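Local coordinates for protein peptidase M3B, oligoendopeptidase F (Enterococcus faecium, PDB 2QR4) that probably cleaves short peptides within the chain as a zinc-dependent metallopeptidase of family M3, at residues A[52-57]-A[72-77]; A[206-211]-A[486-491]. All coordinates share one frame; numbering follows the deposited sequence.

Contact 1 (A[52-57]-A[72-77]); sequences VIYVYA and ALYARA
I53 and A77 start the contact: the I53 branch methyl CG2 lies 4.2 Å from A77 CB, while F8 and L15 of helix 4-18 also touch I53. One residue on, Y54 puts its ring at the flank of the interface, with CG anti to the backbone N (chi1 176°). Y74 takes the same first torsion, and the two tyrosines cross obliquely, ring planes at 51°. Y54 CE1 and Y74 CE1 approach to 3.8 Å, and the hydroxyls Y54 OH and Y74 OH lie 3.3 Å apart. The firmer polar partner of Y74 OH is D151, and F81 stacks on the Y54 ring. A57 fills the middle: its CB sits 3.7 Å from A77 CB and 3.8 Å from L73 CD1, and the A57 carbonyl group lies against Y74 CB and CD1. With methyl facing methyl, the axes of the two short segments approach to 8.8 Å, their N-to-C directions 152° apart. Helices 33-63 and 68-87 follow one another in the chain, so this is the close-packed, alanine-lined seam of an antiparallel helical hairpin, flanked on one side by a tyrosine pair.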
ATOM      1  N   VAL A  52     -17.678   8.238  13.547  1.00 42.59           N
ATOM      2  CA  VAL A  52     -18.921   7.514  13.282  1.00 40.28           C
ATOM      3  C   VAL A  52     -19.155   7.317  11.790  1.00 41.59           C
ATOM      4  O   VAL A  52     -19.391   6.212  11.336  1.00 43.27           O
ATOM      5  CB  VAL A  52     -20.133   8.252  13.922  1.00 55.39           C
ATOM      6  CG1 VAL A  52     -21.440   7.847  13.263  1.00 49.15           C
ATOM      7  CG2 VAL A  52     -20.181   8.005  15.434  1.00 46.64           C
ATOM      8  N   ILE A  53     -19.084   8.403  11.031  1.00 49.65           N
ATOM      9  CA  ILE A  53     -19.160   8.355   9.579  1.00 42.07           C
ATOM     10  C   ILE A  53     -18.053   7.484   8.979  1.00 42.51           C
ATOM     11  O   ILE A  53     -18.294   6.681   8.085  1.00 45.42           O
ATOM     12  CB  ILE A  53     -19.031   9.771   9.002  1.00 56.33           C
ATOM     13  CG1 ILE A  53     -20.171  10.656   9.510  1.00 50.75           C
ATOM     14  CG2 ILE A  53     -18.991   9.757   7.479  1.00 41.54           C
ATOM     15  CD1 ILE A  53     -19.968  12.109   9.150  1.00 50.81           C
ATOM     16  N   TYR A  54     -16.828   7.641   9.462  1.00 43.49           N
ATOM     17  CA  TYR A  54     -15.749   6.802   8.966  1.00 45.25           C
ATOM     18  C   TYR A  54     -16.023   5.295   9.177  1.00 48.92           C
ATOM     19  O   TYR A  54     -16.079   4.516   8.215  1.00 43.94           O
ATOM     20  CB  TYR A  54     -14.425   7.190   9.601  1.00 45.84           C
ATOM     21  CG  TYR A  54     -13.305   6.276   9.184  1.00 47.35           C
ATOM     22  CD1 TYR A  54     -12.571   6.528   8.024  1.00 40.65           C
ATOM     23  CD2 TYR A  54     -12.980   5.154   9.947  1.00 43.64           C
ATOM     24  CE1 TYR A  54     -11.536   5.699   7.649  1.00 40.08           C
ATOM     25  CE2 TYR A  54     -11.954   4.313   9.567  1.00 54.33           C
ATOM     26  CZ  TYR A  54     -11.241   4.590   8.415  1.00 51.37           C
ATOM     27  OH  TYR A  54     -10.227   3.750   8.035  1.00 62.78           O
ATOM     28  N   VAL A  55     -16.183   4.900  10.436  1.00 46.50           N
ATOM     29  CA  VAL A  55     -16.477   3.519  10.794  1.00 42.79           C
ATOM     30  C   VAL A  55     -17.621   2.947   9.949  1.00 44.42           C
ATOM     31  O   VAL A  55     -17.538   1.823   9.448  1.00 50.63           O
ATOM     32  CB  VAL A  55     -16.804   3.403  12.301  1.00 46.31           C
ATOM     33  CG1 VAL A  55     -17.633   2.154  12.597  1.00 35.78           C
ATOM     34  CG2 VAL A  55     -15.521   3.431  13.115  1.00 37.68           C
ATOM     35  N   TYR A  56     -18.670   3.734   9.758  1.00 29.84           N
ATOM     36  CA  TYR A  56     -19.809   3.290   8.965  1.00 44.02           C
ATOM     37  C   TYR A  56     -19.454   3.016   7.507  1.00 47.97           C
ATOM     38  O   TYR A  56     -19.853   1.994   6.941  1.00 50.18           O
ATOM     39  CB  TYR A  56     -20.935   4.316   9.008  1.00 49.01           C
ATOM     40  CG  TYR A  56     -22.092   3.948   8.107  1.00 57.76           C
ATOM     41  CD1 TYR A  56     -22.833   2.789   8.340  1.00 62.19           C
ATOM     42  CD2 TYR A  56     -22.442   4.746   7.020  1.00 55.75           C
ATOM     43  CE1 TYR A  56     -23.900   2.438   7.520  1.00 65.30           C
ATOM     44  CE2 TYR A  56     -23.516   4.409   6.195  1.00 56.21           C
ATOM     45  CZ  TYR A  56     -24.239   3.251   6.451  1.00 61.42           C
ATOM     46  OH  TYR A  56     -25.299   2.895   5.643  1.00 59.25           O
ATOM     47  N   ALA A  57     -18.728   3.943   6.894  1.00 38.34           N
ATOM     48  CA  ALA A  57     -18.374   3.803   5.494  1.00 39.67           C
ATOM     49  C   ALA A  57     -17.402   2.639   5.300  1.00 41.09           C
ATOM     50  O   ALA A  57     -17.460   1.929   4.299  1.00 37.34           O
ATOM     51  CB  ALA A  57     -17.774   5.085   4.980  1.00 35.97           C
ATOM     52  N   ALA A  72     -16.393   4.698  -3.269  1.00 37.53           N
ATOM     53  CA  ALA A  72     -16.448   6.161  -3.308  1.00 41.42           C
ATOM     54  C   ALA A  72     -16.789   6.766  -1.959  1.00 39.38           C
ATOM     55  O   ALA A  72     -16.177   7.749  -1.537  1.00 36.17           O
ATOM     56  CB  ALA A  72     -17.459   6.620  -4.343  1.00 26.92           C
ATOM     57  N   LEU A  73     -17.772   6.172  -1.287  1.00 38.66           N
ATOM     58  CA  LEU A  73     -18.227   6.651   0.013  1.00 32.33           C
ATOM     59  C   LEU A  73     -17.087   6.540   1.019  1.00 42.53           C
ATOM     60  O   LEU A  73     -16.796   7.486   1.757  1.00 37.89           O
ATOM     61  CB  LEU A  73     -19.425   5.830   0.469  1.00 42.69           C
ATOM     62  CG  LEU A  73     -20.598   6.522   1.153  1.00 54.28           C
ATOM     63  CD1 LEU A  73     -20.305   6.764   2.622  1.00 64.08           C
ATOM     64  CD2 LEU A  73     -20.932   7.816   0.445  1.00 56.51           C
ATOM     65  N   TYR A  74     -16.416   5.392   1.011  1.00 34.96           N
ATOM     66  CA  TYR A  74     -15.321   5.126   1.937  1.00 38.07           C
ATOM     67  C   TYR A  74     -14.132   6.071   1.701  1.00 41.03           C
ATOM     68  O   TYR A  74     -13.532   6.581   2.641  1.00 44.12           O
ATOM     69  CB  TYR A  74     -14.901   3.653   1.847  1.00 39.77           C
ATOM     70  CG  TYR A  74     -13.720   3.286   2.714  1.00 47.55           C
ATOM     71  CD1 TYR A  74     -13.686   3.626   4.066  1.00 42.26           C
ATOM     72  CD2 TYR A  74     -12.642   2.578   2.188  1.00 46.34           C
ATOM     73  CE1 TYR A  74     -12.595   3.300   4.861  1.00 47.79           C
ATOM     74  CE2 TYR A  74     -11.550   2.244   2.978  1.00 46.96           C
ATOM     75  CZ  TYR A  74     -11.530   2.606   4.309  1.00 50.04           C
ATOM     76  OH  TYR A  74     -10.454   2.263   5.088  1.00 51.18           O
ATOM     77  N   ALA A  75     -13.808   6.313   0.442  1.00 37.92           N
ATOM     78  CA  ALA A  75     -12.777   7.281   0.098  1.00 28.58           C
ATOM     79  C   ALA A  75     -13.148   8.688   0.581  1.00 37.37           C
ATOM     80  O   ALA A  75     -12.346   9.352   1.218  1.00 39.03           O
ATOM     81  CB  ALA A  75     -12.544   7.273  -1.410  1.00 24.32           C
ATOM     82  N   ARG A  76     -14.366   9.146   0.300  1.00 36.14           N
ATOM     83  CA  ARG A  76     -14.759  10.477   0.769  1.00 30.85           C
ATOM     84  C   ARG A  76     -14.687  10.553   2.291  1.00 27.86           C
ATOM     85  O   ARG A  76     -14.256  11.564   2.845  1.00 50.05           O
ATOM     86  CB  ARG A  76     -16.150  10.887   0.249  1.00 32.27           C
ATOM     87  CG  ARG A  76     -16.191  11.086  -1.257  1.00 37.46           C
ATOM     88  CD  ARG A  76     -17.495  11.691  -1.757  1.00 43.29           C
ATOM     89  NE  ARG A  76     -17.275  12.481  -2.977  1.00 59.38           N
ATOM     90  CZ  ARG A  76     -17.553  12.079  -4.223  1.00 65.75           C
ATOM     91  NH1 ARG A  76     -17.302  12.894  -5.245  1.00 57.67           N
ATOM     92  NH2 ARG A  76     -18.081  10.875  -4.459  1.00 48.12           N
ATOM     93  N   ALA A  77     -15.061   9.473   2.971  1.00 38.10           N
ATOM     94  CA  ALA A  77     -15.046   9.469   4.438  1.00 40.15           C
ATOM     95  C   ALA A  77     -13.639   9.418   4.999  1.00 40.03           C
ATOM     96  O   ALA A  77     -13.375   9.987   6.062  1.00 40.87           O
ATOM     97  CB  ALA A  77     -15.905   8.330   5.008  1.00 32.57           C
TER

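Contact 2 (A[206-211]-A[486-491]); sequences QFRNTF and IKFEWS
S491 O sits over the centre of the F211 ring, 3.8 Å above its plane, so a backbone carbonyl oxygen lies over one face of the phenyl group. The W490 indole meets helix 208-228 with its edge. Its corner atom CH2 lies 3.5 Å from R208 O, and CZ3 comes to 3.9 Å from F211 C, close to the ring plane. One face of the same indole carries S491 CB and F488 O, both offset toward the rim. A chi1 of 57° places W490 CG between its backbone N and carbonyl carbon, and the six-membered ring points at the helix backbone; the pyrrole NE1 is bonded to S465.

The F488 ring meets R208 obliquely, with the guanidinium plane turned 56° from it. The touch is made by the aliphatic arm, R208 CD to F488 CE1 at 3.5 Å, and R208 NH2 is bonded to E205 O. Between the aromatics, S491 CB packs on F211 CB at 3.8 Å. The hydroxyl turns back on its own turn, S491 OG giving a 2.8 Å hydrogen bond to F488 O, with a C=O...OG angle of 160°, nearly in line with the carbonyl. S491 N donates to the same oxygen, so two bonds grip F488 O, and the one from S491 OG sets the rotation of the hydroxyl group about CA-CB.

Helix 461-476 backs the W490 and F488 side chains. Beside this contact, T210 OG1 bonds D160 of the second subunit, and the ring of F207, just before the helix, meets F207 of that subunit. The contact is plain structural packing within the M3 family region: an aromatic-rich 3-10 turn, from the segment linking helices 461-476 and 503-520, laid against the first turn of a helix at the dimer interface.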
ATOM      1  N   GLN A 206       0.163 -18.083  -5.507  1.00 39.02           N
ATOM      2  CA  GLN A 206       0.460 -17.239  -6.651  1.00 39.81           C
ATOM      3  C   GLN A 206       0.690 -15.782  -6.244  1.00 47.55           C
ATOM      4  O   GLN A 206       1.555 -15.105  -6.798  1.00 43.58           O
ATOM      5  CB  GLN A 206      -0.684 -17.285  -7.653  1.00 41.49           C
ATOM      6  CG  GLN A 206      -0.315 -16.743  -9.031  1.00 42.77           C
ATOM      7  CD  GLN A 206      -1.544 -16.485  -9.879  1.00 53.99           C
ATOM      8  OE1 GLN A 206      -2.585 -17.149  -9.726  1.00 59.87           O
ATOM      9  NE2 GLN A 206      -1.442 -15.517 -10.774  1.00 48.41           N
ATOM     10  N   PHE A 207      -0.084 -15.297  -5.280  1.00 42.79           N
ATOM     11  CA  PHE A 207      -0.023 -13.882  -4.934  1.00 46.64           C
ATOM     12  C   PHE A 207       0.681 -13.607  -3.615  1.00 40.48           C
ATOM     13  O   PHE A 207       0.446 -12.573  -2.995  1.00 40.81           O
ATOM     14  CB  PHE A 207      -1.418 -13.234  -4.955  1.00 39.92           C
ATOM     15  CG  PHE A 207      -2.023 -13.177  -6.323  1.00 42.68           C
ATOM     16  CD1 PHE A 207      -1.869 -12.062  -7.117  1.00 46.55           C
ATOM     17  CD2 PHE A 207      -2.719 -14.257  -6.828  1.00 48.77           C
ATOM     18  CE1 PHE A 207      -2.412 -12.012  -8.387  1.00 43.41           C
ATOM     19  CE2 PHE A 207      -3.268 -14.209  -8.088  1.00 42.11           C
ATOM     20  CZ  PHE A 207      -3.106 -13.085  -8.872  1.00 45.95           C
ATOM     21  N   ARG A 208       1.575 -14.508  -3.215  1.00 43.26           N
ATOM     22  CA  ARG A 208       2.235 -14.392  -1.914  1.00 34.21           C
ATOM     23  C   ARG A 208       3.162 -13.180  -1.793  1.00 40.52           C
ATOM     24  O   ARG A 208       3.316 -12.607  -0.709  1.00 48.03           O
ATOM     25  CB  ARG A 208       2.985 -15.668  -1.581  1.00 33.05           C
ATOM     26  CG  ARG A 208       4.074 -16.042  -2.560  1.00 45.15           C
ATOM     27  CD  ARG A 208       4.632 -17.404  -2.183  1.00 48.13           C
ATOM     28  NE  ARG A 208       5.876 -17.695  -2.868  1.00 54.61           N
ATOM     29  CZ  ARG A 208       5.966 -17.982  -4.164  1.00 60.99           C
ATOM     30  NH1 ARG A 208       7.149 -18.243  -4.694  1.00 60.85           N
ATOM     31  NH2 ARG A 208       4.877 -18.015  -4.926  1.00 59.22           N
ATOM     32  N   ASN A 209       3.774 -12.804  -2.906  1.00 33.27           N
ATOM     33  CA  ASN A 209       4.633 -11.629  -2.970  1.00 40.93           C
ATOM     34  C   ASN A 209       3.830 -10.329  -2.787  1.00 43.14           C
ATOM     35  O   ASN A 209       4.256  -9.417  -2.089  1.00 53.53           O
ATOM     36  CB  ASN A 209       5.377 -11.584  -4.306  1.00 34.11           C
ATOM     37  CG  ASN A 209       6.256 -12.806  -4.545  1.00 36.34           C
ATOM     38  OD1 ASN A 209       6.135 -13.465  -5.568  1.00 45.05           O
ATOM     39  ND2 ASN A 209       7.155 -13.090  -3.618  1.00 34.54           N
ATOM     40  N   THR A 210       2.660 -10.255  -3.411  1.00 43.17           N
ATOM     41  CA  THR A 210       1.800  -9.081  -3.284  1.00 38.35           C
ATOM     42  C   THR A 210       1.317  -8.880  -1.847  1.00 40.51           C
ATOM     43  O   THR A 210       1.423  -7.785  -1.287  1.00 51.07           O
ATOM     44  CB  THR A 210       0.607  -9.192  -4.234  1.00 42.92           C
ATOM     45  OG1 THR A 210       1.106  -9.341  -5.564  1.00 41.38           O
ATOM     46  CG2 THR A 210      -0.288  -7.945  -4.151  1.00 32.91           C
ATOM     47  N   PHE A 211       0.813  -9.950  -1.247  1.00 37.69           N
ATOM     48  CA  PHE A 211       0.407  -9.933   0.151  1.00 39.30           C
ATOM     49  C   PHE A 211       1.551  -9.647   1.133  1.00 41.52           C
ATOM     50  O   PHE A 211       1.359  -8.934   2.118  1.00 44.12           O
ATOM     51  CB  PHE A 211      -0.267 -11.245   0.500  1.00 38.61           C
ATOM     52  CG  PHE A 211      -1.632 -11.403  -0.102  1.00 41.12           C
ATOM     53  CD1 PHE A 211      -2.621 -10.455   0.129  1.00 46.00           C
ATOM     54  CD2 PHE A 211      -1.936 -12.506  -0.877  1.00 41.56           C
ATOM     55  CE1 PHE A 211      -3.894 -10.609  -0.398  1.00 36.28           C
ATOM     56  CE2 PHE A 211      -3.209 -12.656  -1.418  1.00 41.78           C
ATOM     57  CZ  PHE A 211      -4.182 -11.704  -1.174  1.00 39.62           C
ATOM     58  N   ILE A 486      -0.036 -24.859   3.593  1.00 37.46           N
ATOM     59  CA  ILE A 486      -0.342 -24.080   4.788  1.00 36.43           C
ATOM     60  C   ILE A 486       0.745 -23.065   5.109  1.00 39.87           C
ATOM     61  O   ILE A 486       0.563 -22.215   5.964  1.00 48.14           O
ATOM     62  CB  ILE A 486      -0.596 -24.976   6.014  1.00 37.49           C
ATOM     63  CG1 ILE A 486      -1.573 -24.285   6.956  1.00 48.58           C
ATOM     64  CG2 ILE A 486       0.700 -25.311   6.732  1.00 28.66           C
ATOM     65  CD1 ILE A 486      -2.996 -24.288   6.427  1.00 37.30           C
ATOM     66  N   LYS A 487       1.881 -23.152   4.429  1.00 47.91           N
ATOM     67  CA  LYS A 487       2.921 -22.138   4.595  1.00 49.57           C
ATOM     68  C   LYS A 487       2.430 -20.748   4.171  1.00 45.07           C
ATOM     69  O   LYS A 487       3.007 -19.736   4.569  1.00 43.50           O
ATOM     70  CB  LYS A 487       4.182 -22.506   3.804  1.00 42.16           C
ATOM     71  CG  LYS A 487       4.818 -23.797   4.244  1.00 56.00           C
ATOM     72  CD  LYS A 487       5.922 -24.220   3.296  1.00 58.81           C
ATOM     73  CE  LYS A 487       7.092 -23.284   3.369  1.00 67.60           C
ATOM     74  NZ  LYS A 487       8.319 -23.937   2.827  1.00 78.37           N
ATOM     75  N   PHE A 488       1.367 -20.696   3.370  1.00 44.66           N
ATOM     76  CA  PHE A 488       0.901 -19.419   2.820  1.00 42.43           C
ATOM     77  C   PHE A 488      -0.325 -18.877   3.539  1.00 49.04           C
ATOM     78  O   PHE A 488      -0.796 -17.775   3.241  1.00 49.27           O
ATOM     79  CB  PHE A 488       0.643 -19.554   1.316  1.00 44.17           C
ATOM     80  CG  PHE A 488       1.772 -20.225   0.574  1.00 38.01           C
ATOM     81  CD1 PHE A 488       3.021 -19.607   0.469  1.00 36.74           C
ATOM     82  CD2 PHE A 488       1.599 -21.477   0.005  1.00 40.59           C
ATOM     83  CE1 PHE A 488       4.070 -20.215  -0.212  1.00 39.57           C
ATOM     84  CE2 PHE A 488       2.656 -22.105  -0.685  1.00 45.57           C
ATOM     85  CZ  PHE A 488       3.884 -21.471  -0.792  1.00 39.57           C
ATOM     86  N   GLU A 489      -0.828 -19.628   4.514  1.00 42.77           N
ATOM     87  CA  GLU A 489      -1.991 -19.159   5.276  1.00 47.93           C
ATOM     88  C   GLU A 489      -1.844 -17.738   5.874  1.00 38.19           C
ATOM     89  O   GLU A 489      -2.819 -17.013   5.935  1.00 43.25           O
ATOM     90  CB  GLU A 489      -2.405 -20.171   6.361  1.00 39.71           C
ATOM     91  CG  GLU A 489      -3.642 -19.736   7.158  1.00 40.53           C
ATOM     92  CD  GLU A 489      -4.123 -20.792   8.133  1.00 51.28           C
ATOM     93  OE1 GLU A 489      -5.355 -21.007   8.217  1.00 49.29           O
ATOM     94  OE2 GLU A 489      -3.272 -21.414   8.809  1.00 50.30           O
ATOM     95  N   TRP A 490      -0.644 -17.330   6.292  1.00 40.28           N
ATOM     96  CA  TRP A 490      -0.471 -15.981   6.880  1.00 39.90           C
ATOM     97  C   TRP A 490      -1.084 -14.901   6.001  1.00 44.27           C
ATOM     98  O   TRP A 490      -1.492 -13.848   6.500  1.00 42.75           O
ATOM     99  CB  TRP A 490       1.006 -15.642   7.126  1.00 33.04           C
ATOM    100  CG  TRP A 490       1.809 -15.729   5.883  1.00 44.62           C
ATOM    101  CD1 TRP A 490       2.512 -16.816   5.424  1.00 36.80           C
ATOM    102  CD2 TRP A 490       1.969 -14.700   4.901  1.00 39.28           C
ATOM    103  NE1 TRP A 490       3.096 -16.520   4.210  1.00 42.19           N
ATOM    104  CE2 TRP A 490       2.778 -15.229   3.868  1.00 41.00           C
ATOM    105  CE3 TRP A 490       1.499 -13.386   4.789  1.00 38.94           C
ATOM    106  CZ2 TRP A 490       3.132 -14.484   2.739  1.00 35.66           C
ATOM    107  CZ3 TRP A 490       1.852 -12.644   3.664  1.00 35.90           C
ATOM    108  CH2 TRP A 490       2.657 -13.200   2.656  1.00 42.46           C
ATOM    109  N   SER A 491      -1.168 -15.174   4.699  1.00 35.90           N
ATOM    110  CA  SER A 491      -1.532 -14.156   3.735  1.00 38.62           C
ATOM    111  C   SER A 491      -3.037 -13.957   3.576  1.00 41.30           C
ATOM    112  O   SER A 491      -3.468 -13.016   2.916  1.00 47.19           O
ATOM    113  CB  SER A 491      -0.890 -14.455   2.368  1.00 45.54           C
ATOM    114  OG  SER A 491      -1.501 -15.569   1.732  1.00 43.51           O
TER

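Contact 1 and contact 2 do not touch; their centres lie 29 Å apart and their nearest atoms about 15 Å. Helix 143-160 relates them, since D151 bonds Y74 of contact 1 and L156 packs on F211 of contact 2. The second subunit reaches both. Its P458 packs on A72, A75 and R76, residues of 72-77 other than those that meet 52-57, while its Q71, the residue just before 72-77 in that copy, packs on N209 of contact 2. Neither contact includes helix 361-379, which carries the HEXXH sequence expected to bind the catalytic zinc. Both are structural packing, contact 1 in an N-terminal hairpin and contact 2 within the M3 family region.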